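Local coordinates for periplasmic binding protein (Veillonella parvula, PDB 4LJS), which probably serves as the substrate-binding component of an ABC-type uptake system, capturing a ligand outside the cytoplasmic membrane for import, at residues A[205-213]-A[227-237]. Residues are numbered along the deposited sequence; the frame is centred on the assembly and turned at random.
Sequences KHFRLYGHK and VIDTETPSISM
Arg208 and Ser234 form a single beta bridge with their CA atoms 4.7 Å apart: Ile235 N donates to Phe207 O over 3.0 Å at 168°, and Leu209 N returns a weak bond to Pro233 O. Beside this bridge CB of Phe207 packs on Ile235 CG2, and the ring's CZ meets the selenomethionine methyl, Met237 CE, at 3.9 Å. Leu209, its CG anti to the backbone N (chi1 170°), sends CD2 into the turn of 229-232, 3.4 Å from Thr232 O and close to Thr230 OG1. At the far end the Asp229 carboxylate serves both segments. Its OD2 accepts from His212 N at 3.0 Å, 61° out of the carboxylate plane, and weakly from His212 ND1; OD1 takes Glu231 N at 2.9 Å in an Asx turn. Gly211 CA lies 3.6 Å from Asp229 CG, so the glycine lets the carboxylate come close to the backbone. A water donates to Tyr210 O and Ile228 O, joining two carbonyls that cannot bond each other. Strand 206-209, which also pairs with strand 196-203, is thus tied to the loop leading into helix 237-243; the two N-H donors at OD2 would probably favour an ionised Asp229.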
loop_
_atom_site.group_PDB
_atom_site.type_symbol
_atom_site.label_atom_id
_atom_site.label_comp_id
_atom_site.label_asym_id
_atom_site.label_seq_id
_atom_site.Cartn_x
_atom_site.Cartn_y
_atom_site.Cartn_z
ATOM N N LYS A 205 -17.136 -14.281 11.444
ATOM C CA LYS A 205 -18.288 -13.556 11.961
ATOM C C LYS A 205 -17.846 -12.357 12.785
ATOM O O LYS A 205 -18.596 -11.866 13.627
ATOM C CB LYS A 205 -19.162 -14.482 12.809
ATOM N N HIS A 206 -16.630 -11.878 12.540
ATOM C CA HIS A 206 -16.085 -10.792 13.346
ATOM C C HIS A 206 -15.653 -9.575 12.537
ATOM O O HIS A 206 -15.285 -9.689 11.364
ATOM C CB HIS A 206 -14.933 -11.301 14.208
ATOM C CG HIS A 206 -15.351 -12.331 15.209
ATOM N ND1 HIS A 206 -16.035 -12.012 16.363
ATOM C CD2 HIS A 206 -15.201 -13.678 15.222
ATOM C CE1 HIS A 206 -16.280 -13.115 17.047
ATOM N NE2 HIS A 206 -15.785 -14.140 16.376
ATOM N N PHE A 207 -15.709 -8.411 13.180
ATOM C CA PHE A 207 -15.318 -7.151 12.553
ATOM C C PHE A 207 -13.964 -6.684 13.059
ATOM O O PHE A 207 -13.869 -6.038 14.103
ATOM C CB PHE A 207 -16.351 -6.057 12.829
ATOM C CG PHE A 207 -17.697 -6.326 12.228
ATOM C CD1 PHE A 207 -17.833 -7.192 11.156
ATOM C CD2 PHE A 207 -18.829 -5.713 12.736
ATOM C CE1 PHE A 207 -19.070 -7.440 10.600
ATOM C CE2 PHE A 207 -20.069 -5.959 12.187
ATOM C CZ PHE A 207 -20.190 -6.826 11.116
ATOM N N ARG A 208 -12.921 -7.012 12.311
ATOM C CA ARG A 208 -11.576 -6.556 12.617
ATOM C C ARG A 208 -11.540 -5.037 12.448
ATOM O O ARG A 208 -11.883 -4.526 11.388
ATOM C CB ARG A 208 -10.593 -7.247 11.669
ATOM C CG ARG A 208 -9.127 -6.897 11.847
ATOM C CD ARG A 208 -8.271 -7.711 10.873
ATOM N NE ARG A 208 -8.132 -9.112 11.282
ATOM C CZ ARG A 208 -7.546 -10.057 10.544
ATOM N NH1 ARG A 208 -7.063 -9.763 9.346
ATOM N NH2 ARG A 208 -7.446 -11.302 10.998
ATOM N N LEU A 209 -11.145 -4.322 13.497
ATOM C CA LEU A 209 -11.188 -2.858 13.493
ATOM C C LEU A 209 -9.885 -2.202 13.029
ATOM O O LEU A 209 -8.802 -2.600 13.439
ATOM C CB LEU A 209 -11.546 -2.340 14.889
ATOM C CG LEU A 209 -11.398 -0.833 15.118
ATOM C CD1 LEU A 209 -12.403 -0.036 14.295
ATOM C CD2 LEU A 209 -11.531 -0.502 16.591
ATOM N N TYR A 210 -10.006 -1.190 12.175
ATOM C CA TYR A 210 -8.861 -0.374 11.772
ATOM C C TYR A 210 -9.043 1.045 12.289
ATOM O O TYR A 210 -9.855 1.802 11.764
ATOM C CB TYR A 210 -8.716 -0.344 10.251
ATOM C CG TYR A 210 -8.210 -1.631 9.636
ATOM C CD1 TYR A 210 -8.919 -2.819 9.771
ATOM C CD2 TYR A 210 -7.030 -1.653 8.909
ATOM C CE1 TYR A 210 -8.463 -3.999 9.203
ATOM C CE2 TYR A 210 -6.566 -2.825 8.334
ATOM C CZ TYR A 210 -7.287 -3.994 8.481
ATOM O OH TYR A 210 -6.827 -5.160 7.912
ATOM N N GLY A 211 -8.281 1.402 13.318
ATOM C CA GLY A 211 -8.450 2.680 13.984
ATOM C C GLY A 211 -7.414 3.732 13.638
ATOM O O GLY A 211 -6.786 3.700 12.578
ATOM N N HIS A 212 -7.229 4.667 14.560
ATOM C CA HIS A 212 -6.421 5.854 14.312
ATOM C C HIS A 212 -4.952 5.575 14.030
ATOM O O HIS A 212 -4.301 6.352 13.333
ATOM C CB HIS A 212 -6.568 6.842 15.471
ATOM C CG HIS A 212 -7.917 7.486 15.536
ATOM N ND1 HIS A 212 -8.820 7.227 16.545
ATOM C CD2 HIS A 212 -8.525 8.367 14.704
ATOM C CE1 HIS A 212 -9.922 7.926 16.338
ATOM N NE2 HIS A 212 -9.769 8.626 15.227
ATOM N N LYS A 213 -4.427 4.479 14.573
ATOM C CA LYS A 213 -3.029 4.139 14.354
ATOM C C LYS A 213 -2.780 3.354 13.061
ATOM O O LYS A 213 -1.643 2.981 12.775
ATOM C CB LYS A 213 -2.451 3.399 15.562
ATOM C CG LYS A 213 -2.423 4.244 16.828
ATOM C CD LYS A 213 -1.801 3.505 17.996
ATOM C CE LYS A 213 -0.287 3.394 17.858
ATOM N NZ LYS A 213 0.316 2.747 19.059
ATOM N N VAL A 227 -13.187 9.577 12.413
ATOM C CA VAL A 227 -12.905 8.148 12.354
ATOM C C VAL A 227 -13.230 7.460 13.673
ATOM O O VAL A 227 -12.732 7.850 14.728
ATOM C CB VAL A 227 -11.433 7.869 11.961
ATOM C CG1 VAL A 227 -11.159 6.376 11.938
ATOM C CG2 VAL A 227 -11.129 8.459 10.604
ATOM N N ILE A 228 -14.077 6.439 13.604
ATOM C CA ILE A 228 -14.437 5.648 14.777
ATOM C C ILE A 228 -13.282 4.749 15.209
ATOM O O ILE A 228 -12.641 4.109 14.374
ATOM C CB ILE A 228 -15.669 4.770 14.489
ATOM C CG1 ILE A 228 -16.877 5.647 14.162
ATOM C CG2 ILE A 228 -15.974 3.857 15.667
ATOM C CD1 ILE A 228 -18.085 4.872 13.731
ATOM N N ASP A 229 -13.017 4.705 16.512
ATOM C CA ASP A 229 -11.963 3.850 17.054
ATOM C C ASP A 229 -12.223 3.521 18.518
ATOM O O ASP A 229 -12.006 4.352 19.398
ATOM C CB ASP A 229 -10.596 4.521 16.900
ATOM C CG ASP A 229 -9.441 3.603 17.272
ATOM O OD1 ASP A 229 -9.678 2.403 17.539
ATOM O OD2 ASP A 229 -8.287 4.081 17.277
ATOM N N THR A 230 -12.684 2.303 18.772
ATOM C CA THR A 230 -12.976 1.864 20.130
ATOM C C THR A 230 -11.749 1.250 20.799
ATOM O O THR A 230 -11.836 0.732 21.913
ATOM C CB THR A 230 -14.125 0.842 20.152
ATOM O OG1 THR A 230 -13.798 -0.265 19.299
ATOM C CG2 THR A 230 -15.421 1.489 19.675
ATOM N N GLU A 231 -10.614 1.303 20.107
ATOM C CA GLU A 231 -9.341 0.827 20.647
ATOM C C GLU A 231 -9.405 -0.627 21.105
ATOM O O GLU A 231 -9.047 -0.952 22.232
ATOM C CB GLU A 231 -8.874 1.733 21.783
ATOM C CG GLU A 231 -8.786 3.192 21.379
ATOM C CD GLU A 231 -8.388 4.089 22.526
ATOM O OE1 GLU A 231 -8.487 3.649 23.692
ATOM O OE2 GLU A 231 -7.971 5.236 22.259
ATOM N N THR A 232 -9.864 -1.488 20.206
ATOM C CA THR A 232 -9.998 -2.912 20.459
ATOM C C THR A 232 -9.599 -3.599 19.159
ATOM O O THR A 232 -9.820 -3.046 18.081
ATOM C CB THR A 232 -11.463 -3.264 20.770
ATOM O OG1 THR A 232 -12.163 -2.081 21.180
ATOM C CG2 THR A 232 -11.567 -4.329 21.863
ATOM N N PRO A 233 -9.004 -4.800 19.240
ATOM C CA PRO A 233 -8.677 -5.488 17.986
ATOM C C PRO A 233 -9.934 -5.821 17.180
ATOM O O PRO A 233 -9.857 -6.083 15.978
ATOM C CB PRO A 233 -7.976 -6.770 18.456
ATOM C CG PRO A 233 -8.394 -6.945 19.879
ATOM C CD PRO A 233 -8.557 -5.557 20.420
ATOM N N SER A 234 -11.085 -5.787 17.845
ATOM C CA SER A 234 -12.355 -6.108 17.216
ATOM C C SER A 234 -13.438 -5.143 17.689
ATOM O O SER A 234 -13.408 -4.681 18.828
ATOM C CB SER A 234 -12.748 -7.536 17.574
ATOM O OG SER A 234 -12.707 -7.724 18.984
ATOM N N ILE A 235 -14.390 -4.828 16.819
ATOM C CA ILE A 235 -15.524 -4.014 17.233
ATOM C C ILE A 235 -16.828 -4.802 17.152
ATOM O O ILE A 235 -17.170 -5.360 16.106
ATOM C CB ILE A 235 -15.625 -2.677 16.459
ATOM C CG1 ILE A 235 -16.789 -1.844 17.000
ATOM C CG2 ILE A 235 -15.773 -2.911 14.964
ATOM C CD1 ILE A 235 -16.755 -0.387 16.589
ATOM N N SER A 236 -17.539 -4.861 18.273
ATOM C CA SER A 236 -18.789 -5.602 18.336
ATOM C C SER A 236 -19.843 -4.948 17.456
ATOM O O SER A 236 -19.826 -3.731 17.249
ATOM C CB SER A 236 -19.300 -5.680 19.776
ATOM O OG SER A 236 -19.742 -4.410 20.227
HETATM N N MSE A 237 -20.758 -5.765 16.939
HETATM C CA MSE A 237 -21.909 -5.269 16.198
HETATM C C MSE A 237 -22.688 -4.283 17.070
HETATM O O MSE A 237 -23.280 -3.319 16.575
HETATM C CB MSE A 237 -22.799 -6.439 15.770
HETATM C CG MSE A 237 -24.058 -6.037 15.018
HETATM SE SE MSE A 237 -24.874 -7.517 14.039
HETATM C CE MSE A 237 -23.277 -8.177 13.130
HETATM O O HOH W 1 -12.615 2.977 11.868
#